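Local structure of venom allergen-like (VAL) 4 protein (Schistosoma mansoni, 4P27) at residues 10-15 against 84-89; 73-79 against 136-142; 112-118 against 144-150. The protein is a secreted venom allergen-like protein of the SCP/TAPS (CAP) superfamily that binds lipids although it lacks the prototypical CAP motifs. All coordinates share one frame. Residue numbers count along the deposited sequence, not the author numbering.

Contact 1: 10-15 against 84-89; sequences AIYNFH and IEGAMK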
loop_
_atom_site.group_PDB
_atom_site.type_symbol
_atom_site.label_atom_id
_atom_site.label_comp_id
_atom_site.label_asym_id
_atom_site.label_seq_id
_atom_site.Cartn_x
_atom_site.Cartn_y
_atom_site.Cartn_z
ATOM N N ALA A 10 -3.935 -10.884 7.047
ATOM C CA ALA A 10 -2.592 -10.518 7.308
ATOM C C ALA A 10 -2.182 -9.190 6.548
ATOM O O ALA A 10 -1.458 -8.345 7.109
ATOM C CB ALA A 10 -1.701 -11.701 6.873
ATOM N N ILE A 11 -2.589 -9.053 5.272
ATOM C CA ILE A 11 -2.138 -7.896 4.480
ATOM C C ILE A 11 -2.846 -6.658 5.120
ATOM O O ILE A 11 -2.242 -5.685 5.351
ATOM C CB ILE A 11 -2.548 -8.069 3.036
ATOM C CG1 ILE A 11 -1.637 -9.128 2.371
ATOM C CG2 ILE A 11 -2.472 -6.698 2.279
ATOM C CD1 ILE A 11 -2.253 -9.686 1.089
ATOM N N TYR A 12 -4.127 -6.766 5.439
ATOM C CA TYR A 12 -4.913 -5.690 6.087
ATOM C C TYR A 12 -4.314 -5.242 7.400
ATOM O O TYR A 12 -4.053 -4.014 7.619
ATOM C CB TYR A 12 -6.378 -6.174 6.279
ATOM C CG TYR A 12 -7.365 -5.107 6.709
ATOM C CD1 TYR A 12 -7.201 -3.735 6.307
ATOM C CD2 TYR A 12 -8.463 -5.439 7.498
ATOM C CE1 TYR A 12 -8.128 -2.775 6.671
ATOM C CE2 TYR A 12 -9.403 -4.449 7.926
ATOM C CZ TYR A 12 -9.219 -3.129 7.513
ATOM O OH TYR A 12 -10.115 -2.149 7.899
ATOM N N ASN A 13 -3.970 -6.214 8.257
ATOM C CA ASN A 13 -3.379 -5.818 9.560
ATOM C C ASN A 13 -1.981 -5.218 9.419
ATOM O O ASN A 13 -1.547 -4.407 10.233
ATOM C CB ASN A 13 -3.245 -7.042 10.499
ATOM C CG ASN A 13 -4.599 -7.580 11.017
ATOM O OD1 ASN A 13 -4.681 -8.768 11.337
ATOM N ND2 ASN A 13 -5.644 -6.773 11.021
ATOM N N PHE A 14 -1.201 -5.733 8.492
ATOM C CA PHE A 14 0.140 -5.186 8.288
ATOM C C PHE A 14 -0.014 -3.682 7.870
ATOM O O PHE A 14 0.700 -2.832 8.367
ATOM C CB PHE A 14 0.851 -5.982 7.164
ATOM C CG PHE A 14 2.307 -5.602 7.023
ATOM C CD1 PHE A 14 2.688 -4.480 6.257
ATOM C CD2 PHE A 14 3.305 -6.349 7.628
ATOM C CE1 PHE A 14 4.004 -4.107 6.173
ATOM C CE2 PHE A 14 4.665 -6.004 7.508
ATOM C CZ PHE A 14 5.013 -4.879 6.790
ATOM N N HIS A 15 -0.976 -3.384 6.987
ATOM C CA HIS A 15 -1.199 -1.963 6.613
ATOM C C HIS A 15 -1.689 -1.101 7.784
ATOM O O HIS A 15 -1.166 -0.013 8.021
ATOM C CB HIS A 15 -2.244 -1.858 5.490
ATOM C CG HIS A 15 -1.697 -2.153 4.145
ATOM N ND1 HIS A 15 -1.543 -3.443 3.681
ATOM C CD2 HIS A 15 -1.374 -1.333 3.101
ATOM C CE1 HIS A 15 -1.083 -3.410 2.432
ATOM N NE2 HIS A 15 -1.008 -2.146 2.041
ATOM N N ILE A 84 3.615 -13.714 1.379
ATOM C CA ILE A 84 2.905 -12.483 1.671
ATOM C C ILE A 84 3.624 -11.541 2.639
ATOM O O ILE A 84 3.823 -10.356 2.348
ATOM C CB ILE A 84 1.521 -12.893 2.054
ATOM C CG1 ILE A 84 0.889 -13.531 0.810
ATOM C CG2 ILE A 84 0.736 -11.780 2.719
ATOM C CD1 ILE A 84 -0.591 -13.307 0.817
ATOM N N GLU A 85 4.148 -12.080 3.716
ATOM C CA GLU A 85 4.878 -11.214 4.639
ATOM C C GLU A 85 6.149 -10.661 4.034
ATOM O O GLU A 85 6.570 -9.557 4.388
ATOM C CB GLU A 85 5.198 -11.922 6.008
ATOM C CG GLU A 85 3.955 -12.354 6.834
ATOM C CD GLU A 85 3.037 -11.222 7.353
ATOM O OE1 GLU A 85 3.525 -10.206 7.887
ATOM O OE2 GLU A 85 1.793 -11.342 7.261
ATOM N N GLY A 86 6.800 -11.434 3.165
ATOM C CA GLY A 86 7.972 -10.899 2.548
ATOM C C GLY A 86 7.578 -9.715 1.661
ATOM O O GLY A 86 8.265 -8.703 1.643
ATOM N N ALA A 87 6.513 -9.903 0.873
ATOM C CA ALA A 87 5.994 -8.843 0.018
ATOM C C ALA A 87 5.727 -7.552 0.868
ATOM O O ALA A 87 6.228 -6.464 0.516
ATOM C CB ALA A 87 4.746 -9.319 -0.662
ATOM N N MET A 88 5.053 -7.691 2.022
ATOM C CA MET A 88 4.601 -6.531 2.823
ATOM C C MET A 88 5.825 -5.791 3.291
ATOM O O MET A 88 5.881 -4.553 3.252
ATOM C CB MET A 88 3.753 -6.916 4.047
ATOM C CG MET A 88 2.365 -7.513 3.790
ATOM S SD MET A 88 1.454 -6.448 2.619
ATOM C CE MET A 88 1.665 -7.156 0.979
ATOM N N LYS A 89 6.833 -6.560 3.699
ATOM C CA LYS A 89 8.036 -6.017 4.266
ATOM C C LYS A 89 8.883 -5.339 3.179
ATOM O O LYS A 89 9.500 -4.302 3.409
ATOM C CB LYS A 89 8.855 -7.152 4.868
ATOM C CG LYS A 89 9.781 -6.642 5.947
ATOM C CD LYS A 89 11.116 -7.390 6.034
ATOM C CE LYS A 89 11.793 -6.975 7.347
ATOM N NZ LYS A 89 12.801 -7.935 7.872
HETATM O O HOH W 1 0.292 -8.926 9.056
#

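Contact 2: 73-79 against 136-142; sequences SIGQNLA and IVCNYAP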
loop_
_atom_site.group_PDB
_atom_site.type_symbol
_atom_site.label_atom_id
_atom_site.label_comp_id
_atom_site.label_asym_id
_atom_site.label_seq_id
_atom_site.Cartn_x
_atom_site.Cartn_y
_atom_site.Cartn_z
ATOM N N SER A 73 -10.376 7.601 -8.138
ATOM C CA SER A 73 -8.968 7.347 -8.330
ATOM C C SER A 73 -8.598 6.086 -7.579
ATOM O O SER A 73 -9.110 5.853 -6.488
ATOM C CB SER A 73 -8.142 8.597 -7.969
ATOM O OG SER A 73 -7.642 8.537 -6.691
ATOM N N ILE A 74 -7.745 5.260 -8.182
ATOM C CA ILE A 74 -7.370 3.981 -7.595
ATOM C C ILE A 74 -5.831 4.003 -7.578
ATOM O O ILE A 74 -5.224 4.312 -8.595
ATOM C CB ILE A 74 -7.874 2.796 -8.486
ATOM C CG1 ILE A 74 -9.418 2.645 -8.388
ATOM C CG2 ILE A 74 -7.159 1.473 -8.102
ATOM C CD1 ILE A 74 -9.918 2.207 -6.984
ATOM N N GLY A 75 -5.202 3.667 -6.449
ATOM C CA GLY A 75 -3.778 3.391 -6.477
ATOM C C GLY A 75 -3.592 1.879 -6.405
ATOM O O GLY A 75 -4.496 1.170 -6.039
ATOM N N GLN A 76 -2.370 1.399 -6.628
ATOM C CA GLN A 76 -2.125 -0.050 -6.662
ATOM C C GLN A 76 -0.684 -0.322 -6.238
ATOM O O GLN A 76 0.230 0.399 -6.623
ATOM C CB GLN A 76 -2.420 -0.591 -8.044
ATOM C CG GLN A 76 -2.409 -2.118 -8.119
ATOM C CD GLN A 76 -2.924 -2.583 -9.483
ATOM O OE1 GLN A 76 -2.146 -2.606 -10.408
ATOM N NE2 GLN A 76 -4.233 -2.784 -9.630
ATOM N N ASN A 77 -0.495 -1.325 -5.413
ATOM C CA ASN A 77 0.856 -1.822 -5.124
ATOM C C ASN A 77 0.858 -3.283 -5.616
ATOM O O ASN A 77 -0.134 -4.029 -5.436
ATOM C CB ASN A 77 1.058 -1.875 -3.588
ATOM C CG ASN A 77 1.458 -0.533 -3.000
ATOM O OD1 ASN A 77 1.706 0.401 -3.738
ATOM N ND2 ASN A 77 1.483 -0.407 -1.673
ATOM N N LEU A 78 1.970 -3.693 -6.214
ATOM C CA LEU A 78 2.124 -5.066 -6.731
ATOM C C LEU A 78 3.356 -5.737 -6.105
ATOM O O LEU A 78 4.380 -5.053 -5.710
ATOM C CB LEU A 78 2.346 -5.027 -8.247
ATOM C CG LEU A 78 1.309 -4.411 -9.168
ATOM C CD1 LEU A 78 1.842 -4.347 -10.628
ATOM C CD2 LEU A 78 -0.000 -5.168 -9.132
ATOM N N ALA A 79 3.294 -7.065 -5.922
ATOM C CA ALA A 79 4.483 -7.757 -5.382
ATOM C C ALA A 79 4.577 -9.138 -6.059
ATOM O O ALA A 79 3.553 -9.737 -6.419
ATOM C CB ALA A 79 4.458 -7.871 -3.878
ATOM N N ILE A 136 0.775 -10.666 -5.756
ATOM C CA ILE A 136 -0.088 -9.902 -4.831
ATOM C C ILE A 136 -0.426 -8.485 -5.394
ATOM O O ILE A 136 0.496 -7.780 -5.865
ATOM C CB ILE A 136 0.647 -9.738 -3.533
ATOM C CG1 ILE A 136 1.067 -11.134 -3.030
ATOM C CG2 ILE A 136 -0.207 -8.950 -2.521
ATOM C CD1 ILE A 136 2.258 -11.055 -2.104
ATOM N N VAL A 137 -1.735 -8.153 -5.438
ATOM C CA VAL A 137 -2.266 -6.885 -5.947
ATOM C C VAL A 137 -2.994 -6.277 -4.755
ATOM O O VAL A 137 -3.868 -6.947 -4.227
ATOM C CB VAL A 137 -3.255 -7.102 -7.079
ATOM C CG1 VAL A 137 -3.835 -5.773 -7.630
ATOM C CG2 VAL A 137 -2.565 -7.913 -8.205
ATOM N N CYS A 138 -2.593 -5.068 -4.302
ATOM C CA CYS A 138 -3.435 -4.232 -3.383
ATOM C C CYS A 138 -3.900 -3.036 -4.135
ATOM O O CYS A 138 -3.073 -2.396 -4.827
ATOM C CB CYS A 138 -2.674 -3.746 -2.153
ATOM S SG CYS A 138 -2.461 -5.042 -0.905
ATOM N N ASN A 139 -5.212 -2.807 -4.052
ATOM C CA ASN A 139 -5.871 -1.608 -4.572
ATOM C C ASN A 139 -6.234 -0.718 -3.428
ATOM O O ASN A 139 -6.598 -1.197 -2.336
ATOM C CB ASN A 139 -7.107 -1.885 -5.410
ATOM C CG ASN A 139 -6.766 -2.565 -6.699
ATOM O OD1 ASN A 139 -5.753 -2.243 -7.285
ATOM N ND2 ASN A 139 -7.603 -3.561 -7.144
ATOM N N TYR A 140 -6.091 0.590 -3.673
ATOM C CA TYR A 140 -6.293 1.608 -2.647
ATOM C C TYR A 140 -7.204 2.740 -3.291
ATOM O O TYR A 140 -7.042 3.075 -4.438
ATOM C CB TYR A 140 -4.982 2.254 -2.284
ATOM C CG TYR A 140 -3.919 1.282 -1.808
ATOM C CD1 TYR A 140 -3.077 0.606 -2.739
ATOM C CD2 TYR A 140 -3.756 1.003 -0.407
ATOM C CE1 TYR A 140 -2.086 -0.291 -2.308
ATOM C CE2 TYR A 140 -2.735 0.100 0.028
ATOM C CZ TYR A 140 -1.954 -0.560 -0.931
ATOM O OH TYR A 140 -0.971 -1.440 -0.543
ATOM N N ALA A 141 -8.126 3.307 -2.508
ATOM C CA ALA A 141 -9.031 4.407 -2.949
ATOM C C ALA A 141 -9.079 5.459 -1.830
ATOM O O ALA A 141 -9.388 5.122 -0.708
ATOM C CB ALA A 141 -10.440 3.850 -3.166
ATOM N N PRO A 142 -8.802 6.745 -2.140
ATOM C CA PRO A 142 -8.310 7.221 -3.469
ATOM C C PRO A 142 -6.884 6.755 -3.583
ATOM O O PRO A 142 -6.290 6.326 -2.578
ATOM C CB PRO A 142 -8.320 8.794 -3.366
ATOM C CG PRO A 142 -8.821 9.104 -2.018
ATOM C CD PRO A 142 -9.230 7.831 -1.243
#

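Contact 3: 112-118 against 144-150; sequences YKQMVWN and DSEDRPY. With NAG (2-acetamido-2-deoxy-beta-D-glucopyranose), chain B.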
loop_
_atom_site.group_PDB
_atom_site.type_symbol
_atom_site.label_atom_id
_atom_site.label_comp_id
_atom_site.label_asym_id
_atom_site.label_seq_id
_atom_site.Cartn_x
_atom_site.Cartn_y
_atom_site.Cartn_z
ATOM N N TYR A 112 5.758 2.067 -0.446
ATOM C CA TYR A 112 5.746 2.713 0.874
ATOM C C TYR A 112 4.847 3.959 0.948
ATOM O O TYR A 112 3.967 4.099 1.843
ATOM C CB TYR A 112 7.209 3.047 1.304
ATOM C CG TYR A 112 7.186 3.940 2.529
ATOM C CD1 TYR A 112 6.796 3.443 3.756
ATOM C CD2 TYR A 112 7.439 5.324 2.411
ATOM C CE1 TYR A 112 6.723 4.289 4.878
ATOM C CE2 TYR A 112 7.392 6.167 3.524
ATOM C CZ TYR A 112 6.998 5.631 4.739
ATOM O OH TYR A 112 6.892 6.401 5.846
ATOM N N LYS A 113 4.998 4.898 -0.019
ATOM C CA LYS A 113 4.193 6.095 0.005
ATOM C C LYS A 113 2.680 5.838 -0.067
ATOM O O LYS A 113 1.912 6.496 0.621
ATOM C CB LYS A 113 4.582 7.123 -1.120
ATOM C CG LYS A 113 5.980 7.739 -0.982
ATOM C CD LYS A 113 6.266 8.685 -2.178
ATOM C CE LYS A 113 5.508 10.002 -2.026
ATOM N NZ LYS A 113 5.936 10.963 -3.135
ATOM N N GLN A 114 2.275 4.893 -0.900
ATOM C CA GLN A 114 0.894 4.522 -0.990
ATOM C C GLN A 114 0.411 3.913 0.350
ATOM O O GLN A 114 -0.735 4.160 0.742
ATOM C CB GLN A 114 0.689 3.492 -2.114
ATOM C CG GLN A 114 -0.760 3.035 -2.201
ATOM C CD GLN A 114 -1.717 4.220 -2.600
ATOM O OE1 GLN A 114 -1.870 4.504 -3.784
ATOM N NE2 GLN A 114 -2.401 4.827 -1.632
ATOM N N MET A 115 1.265 3.105 1.015
ATOM C CA MET A 115 0.823 2.494 2.306
ATOM C C MET A 115 0.595 3.541 3.376
ATOM O O MET A 115 -0.261 3.361 4.186
ATOM C CB MET A 115 1.862 1.489 2.854
ATOM C CG MET A 115 1.921 0.176 1.996
ATOM S SD MET A 115 3.183 -0.945 2.702
ATOM C CE MET A 115 2.345 -1.471 4.112
ATOM N N VAL A 116 1.335 4.653 3.373
ATOM C CA VAL A 116 1.145 5.673 4.410
ATOM C C VAL A 116 0.394 6.922 3.902
ATOM O O VAL A 116 0.406 7.948 4.541
ATOM C CB VAL A 116 2.469 6.105 5.093
ATOM C CG1 VAL A 116 3.085 4.943 5.916
ATOM C CG2 VAL A 116 3.488 6.725 4.106
ATOM N N TRP A 117 -0.363 6.741 2.828
ATOM C CA TRP A 117 -1.016 7.852 2.149
ATOM C C TRP A 117 -2.154 8.292 2.995
ATOM O O TRP A 117 -3.076 7.506 3.340
ATOM C CB TRP A 117 -1.461 7.481 0.709
ATOM C CG TRP A 117 -1.777 8.758 -0.022
ATOM C CD1 TRP A 117 -3.027 9.327 -0.219
ATOM C CD2 TRP A 117 -0.819 9.628 -0.626
ATOM N NE1 TRP A 117 -2.884 10.556 -0.917
ATOM C CE2 TRP A 117 -1.538 10.750 -1.171
ATOM C CE3 TRP A 117 0.593 9.589 -0.744
ATOM C CZ2 TRP A 117 -0.884 11.819 -1.836
ATOM C CZ3 TRP A 117 1.231 10.648 -1.451
ATOM C CH2 TRP A 117 0.466 11.727 -1.964
ATOM N N ASN A 118 -2.110 9.551 3.399
ATOM C CA ASN A 118 -3.089 9.991 4.434
ATOM C C ASN A 118 -4.564 10.044 3.994
ATOM O O ASN A 118 -5.452 9.774 4.818
ATOM C CB ASN A 118 -2.665 11.338 5.042
ATOM C CG ASN A 118 -2.865 12.494 4.067
ATOM O OD1 ASN A 118 -2.833 12.323 2.813
ATOM N ND2 ASN A 118 -3.003 13.686 4.623
ATOM N N ASP A 144 -2.715 7.558 -4.492
ATOM C CA ASP A 144 -1.824 8.591 -4.104
ATOM C C ASP A 144 -1.445 9.523 -5.274
ATOM O O ASP A 144 -1.895 9.343 -6.382
ATOM C CB ASP A 144 -0.619 7.975 -3.379
ATOM C CG ASP A 144 0.268 7.161 -4.220
ATOM O OD1 ASP A 144 0.076 7.044 -5.439
ATOM O OD2 ASP A 144 1.219 6.604 -3.592
ATOM N N SER A 145 -0.580 10.499 -5.025
ATOM C CA SER A 145 -0.094 11.376 -6.082
ATOM C C SER A 145 1.391 11.431 -5.894
ATOM O O SER A 145 1.978 10.671 -5.094
ATOM C CB SER A 145 -0.756 12.765 -5.948
ATOM O OG SER A 145 -0.271 13.433 -4.819
ATOM N N GLU A 146 2.035 12.336 -6.587
ATOM C CA GLU A 146 3.455 12.542 -6.432
ATOM C C GLU A 146 3.813 13.382 -5.192
ATOM O O GLU A 146 4.935 13.434 -4.870
ATOM C CB GLU A 146 4.037 13.300 -7.647
ATOM C CG GLU A 146 3.492 14.702 -7.843
ATOM C CD GLU A 146 4.026 15.338 -9.135
ATOM O OE1 GLU A 146 5.059 14.866 -9.707
ATOM O OE2 GLU A 146 3.383 16.303 -9.599
ATOM N N ASP A 147 2.897 14.028 -4.548
ATOM C CA ASP A 147 3.165 14.731 -3.225
ATOM C C ASP A 147 3.645 13.868 -2.092
ATOM O O ASP A 147 3.844 12.604 -2.256
ATOM C CB ASP A 147 1.887 15.385 -2.734
ATOM C CG ASP A 147 1.353 16.393 -3.772
ATOM O OD1 ASP A 147 2.201 16.873 -4.512
ATOM O OD2 ASP A 147 0.150 16.645 -3.917
ATOM N N ARG A 148 3.817 14.558 -0.950
ATOM C CA ARG A 148 4.196 13.903 0.307
ATOM C C ARG A 148 2.964 13.135 0.797
ATOM O O ARG A 148 1.788 13.549 0.587
ATOM C CB ARG A 148 4.713 14.951 1.324
ATOM C CG ARG A 148 6.080 15.554 0.931
ATOM C CD ARG A 148 6.335 16.807 1.795
ATOM N NE ARG A 148 7.645 17.386 1.458
ATOM C CZ ARG A 148 7.750 18.283 0.463
ATOM N NH1 ARG A 148 6.669 18.686 -0.171
ATOM N NH2 ARG A 148 8.880 18.770 0.124
ATOM N N PRO A 149 3.187 12.025 1.496
ATOM C CA PRO A 149 2.010 11.193 1.887
ATOM C C PRO A 149 1.078 11.725 2.955
ATOM O O PRO A 149 -0.080 11.265 3.048
ATOM C CB PRO A 149 2.652 9.885 2.351
ATOM C CG PRO A 149 4.080 10.267 2.758
ATOM C CD PRO A 149 4.481 11.384 1.822
ATOM N N TYR A 150 1.566 12.655 3.781
ATOM C CA TYR A 150 0.854 13.148 4.959
ATOM C C TYR A 150 1.454 14.483 5.521
ATOM O O TYR A 150 2.554 14.907 5.151
ATOM C CB TYR A 150 0.811 12.078 6.077
ATOM C CG TYR A 150 2.202 11.552 6.507
ATOM C CD1 TYR A 150 3.021 12.287 7.358
ATOM C CD2 TYR A 150 2.648 10.302 6.054
ATOM C CE1 TYR A 150 4.308 11.807 7.723
ATOM C CE2 TYR A 150 3.892 9.798 6.429
ATOM C CZ TYR A 150 4.721 10.558 7.282
ATOM O OH TYR A 150 5.993 10.072 7.569
HETATM C C1 NAG B . -3.332 14.894 4.066
HETATM C C2 NAG B . -4.327 15.798 4.812
HETATM C C3 NAG B . -4.437 17.168 4.217
HETATM C C4 NAG B . -3.050 17.729 4.074
HETATM C C5 NAG B . -2.259 16.832 3.148
HETATM C C6 NAG B . -0.933 17.485 2.866
HETATM C C7 NAG B . -5.992 14.373 5.717
HETATM C C8 NAG B . -7.342 13.785 5.577
HETATM N N2 NAG B . -5.655 15.270 4.837
HETATM O O3 NAG B . -5.238 17.978 5.066
HETATM O O4 NAG B . -3.131 19.015 3.540
HETATM O O5 NAG B . -2.125 15.556 3.746
HETATM O O6 NAG B . -0.098 16.653 2.101
HETATM O O7 NAG B . -5.269 14.002 6.590
HETATM O O HOH W 2 7.330 9.149 5.403
HETATM O O HOH W 3 -0.764 13.773 1.106
#

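Contact 1: 10-15 against 84-89
Two helices run side by side in nearly the same direction here, their local axes 27° apart and 10.4 Å from each other at closest approach. That spacing leaves a gap that bulky side chains must fill. The chief bump is Met-88, whose CA-to-CB bond points at helix 10-15; its flexible, unbranched chain slots into a hollow walled by Ile-11, Phe-14 and His-15. Met-88 CB sits 3.3 Å from the centroid of the Phe-14 ring and almost on the ring normal, a CH-pi contact, while Met-88 SD lies obliquely 5.0 Å from the same centroid, a Met-aromatic contact. Met-88 SD also reaches to 3.9 Å from Ile-11 CG2 and 4.0 Å from His-15 CE1. Phe-14 thus lays one face over Met-88 CB, with Glu-85 OE1 and the backbone N of Lys-89 also near the ring. One turn before Met-88, the branched Ile-84 closes the gap, its CG2 3.6 Å from Ile-11 CG1. At the solvent margin, Ala-10 is small enough for Glu-85 OE2 to come within 3.5 Å of its CB, and a water donates to Ala-10 O and, weakly, to Glu-85 OE2. His-15 is held by its own helix through ND1 to Ile-11 O (2.9 Å) and by Tyr-140 of the sheet beneath through NE2. With no direct hydrogen bond between the segments, shape and dispersion join the helices: the flexible Met-88 side chain and the Phe-14 ring supply much of the fit, and charge is kept to the wet edge.

Contact 2: 73-79 against 136-142
Six backbone hydrogen bonds and one side-chain bond zip these antiparallel strands together. Gly-75, Asn-77 and Ala-79 exchange reciprocal pairs with Tyr-140, Cys-138 and Ile-136 respectively; the shortest runs from Gly-75 N to Tyr-140 O (2.8 Å). At the non-hydrogen-bonded pair Gln-76 and Asn-139, Gln-76 NE2 donates to Asn-139 OD1 (2.8 Å), two amides suited to pairing because each both gives and accepts; their other ends bind Gln-52 and Leu-45 O of helix 43-54. CA-H...O contacts, such as Gln-76 CA to Cys-138 O at 3.1 Å, fill in the backbone seam. On the face with Gln-76, Leu-78 CD2 meets Val-137 CG2 at 3.9 Å. On the other, small Ala-79 leaves room for helix 84-93, and Cys-138 is tied by a disulfide to Cys-125. Pro-142, preceded by a cis peptide, rests its CB 3.4 Å from Ser-73 OG, which is hydrogen-bonded to Gly-143 N. This seam attaches edge strand 75-81 to the central sheet of the CAP alpha-beta-alpha sandwich. Backbone groups pair across it, Leu-78 O accepts from Trp-91 NE1, and buried polar ends find partners in helices: Tyr-140 OH with His-15 NE2, Asn-77 ND2 with Asn-111 O.

Contact 3: 112-118 against 144-150
A tryptophan clamped on both faces by one loop dominates this contact. Segment 144-150 wraps round Trp-117: Asp-144 CB makes a CH-pi contact 3.5 Å from the centroid of the six-membered ring, while Pro-149 O lies over the opposite face. The broad, flat indole suits this slot, and rigid Pro-149 also packs its CB 3.7 Å from Val-116 CG2. Polar bonds pin the loop: Asn-118 N donates to Pro-149 O (2.7 Å), Asp-144 N to Gln-114 OE1 (3.2 Å), and long Lys-113 reaches out so that NZ bonds Asp-147 O (2.8 Å) and, weakly, Glu-146 O. In an ST turn, Ser-145 OG accepts from Asp-147 N at 3.2 Å. A water joins the hydroxyls of Tyr-112 and Tyr-150, the latter also bonded to Pro-31 O. Asn-118 ND2 is bonded to NAG C1 (1.4 Å), and the sugar also hydrogen-bonds Asn-35. The loop after strand 133-141 thus packs on the C-terminal end of helix 110-115, a junction carrying an N-glycosylation site with the Asn-118/Thr-120 sequon.

How the contacts relate
Contact 2 lies nearest the middle of the chain: its centre is about 13 Å from that of contact 1 and about 12 Å from that of contact 3, while the centres of contacts 1 and 3, about 17 Å apart, sit on opposite sides of the chain's centre. Strand 75-81 is followed by helix 84-93, and the segments of contacts 1 and 2 alternate along the chain; they meet where Ala-87 CB packs 3.4 Å from Ile-136 CD1 and where His-15 NE2 lies 2.7 Å from Tyr-140 OH. Helix 110-115 joins all three: Met-115 CE touches Phe-14 CD1 (3.7 Å), and Gln-114 CG touches Tyr-140 CD1 (3.4 Å). The glycan is anchored at contact 3; the side chain of Pro-142 is about 9 Å from the bound NAG.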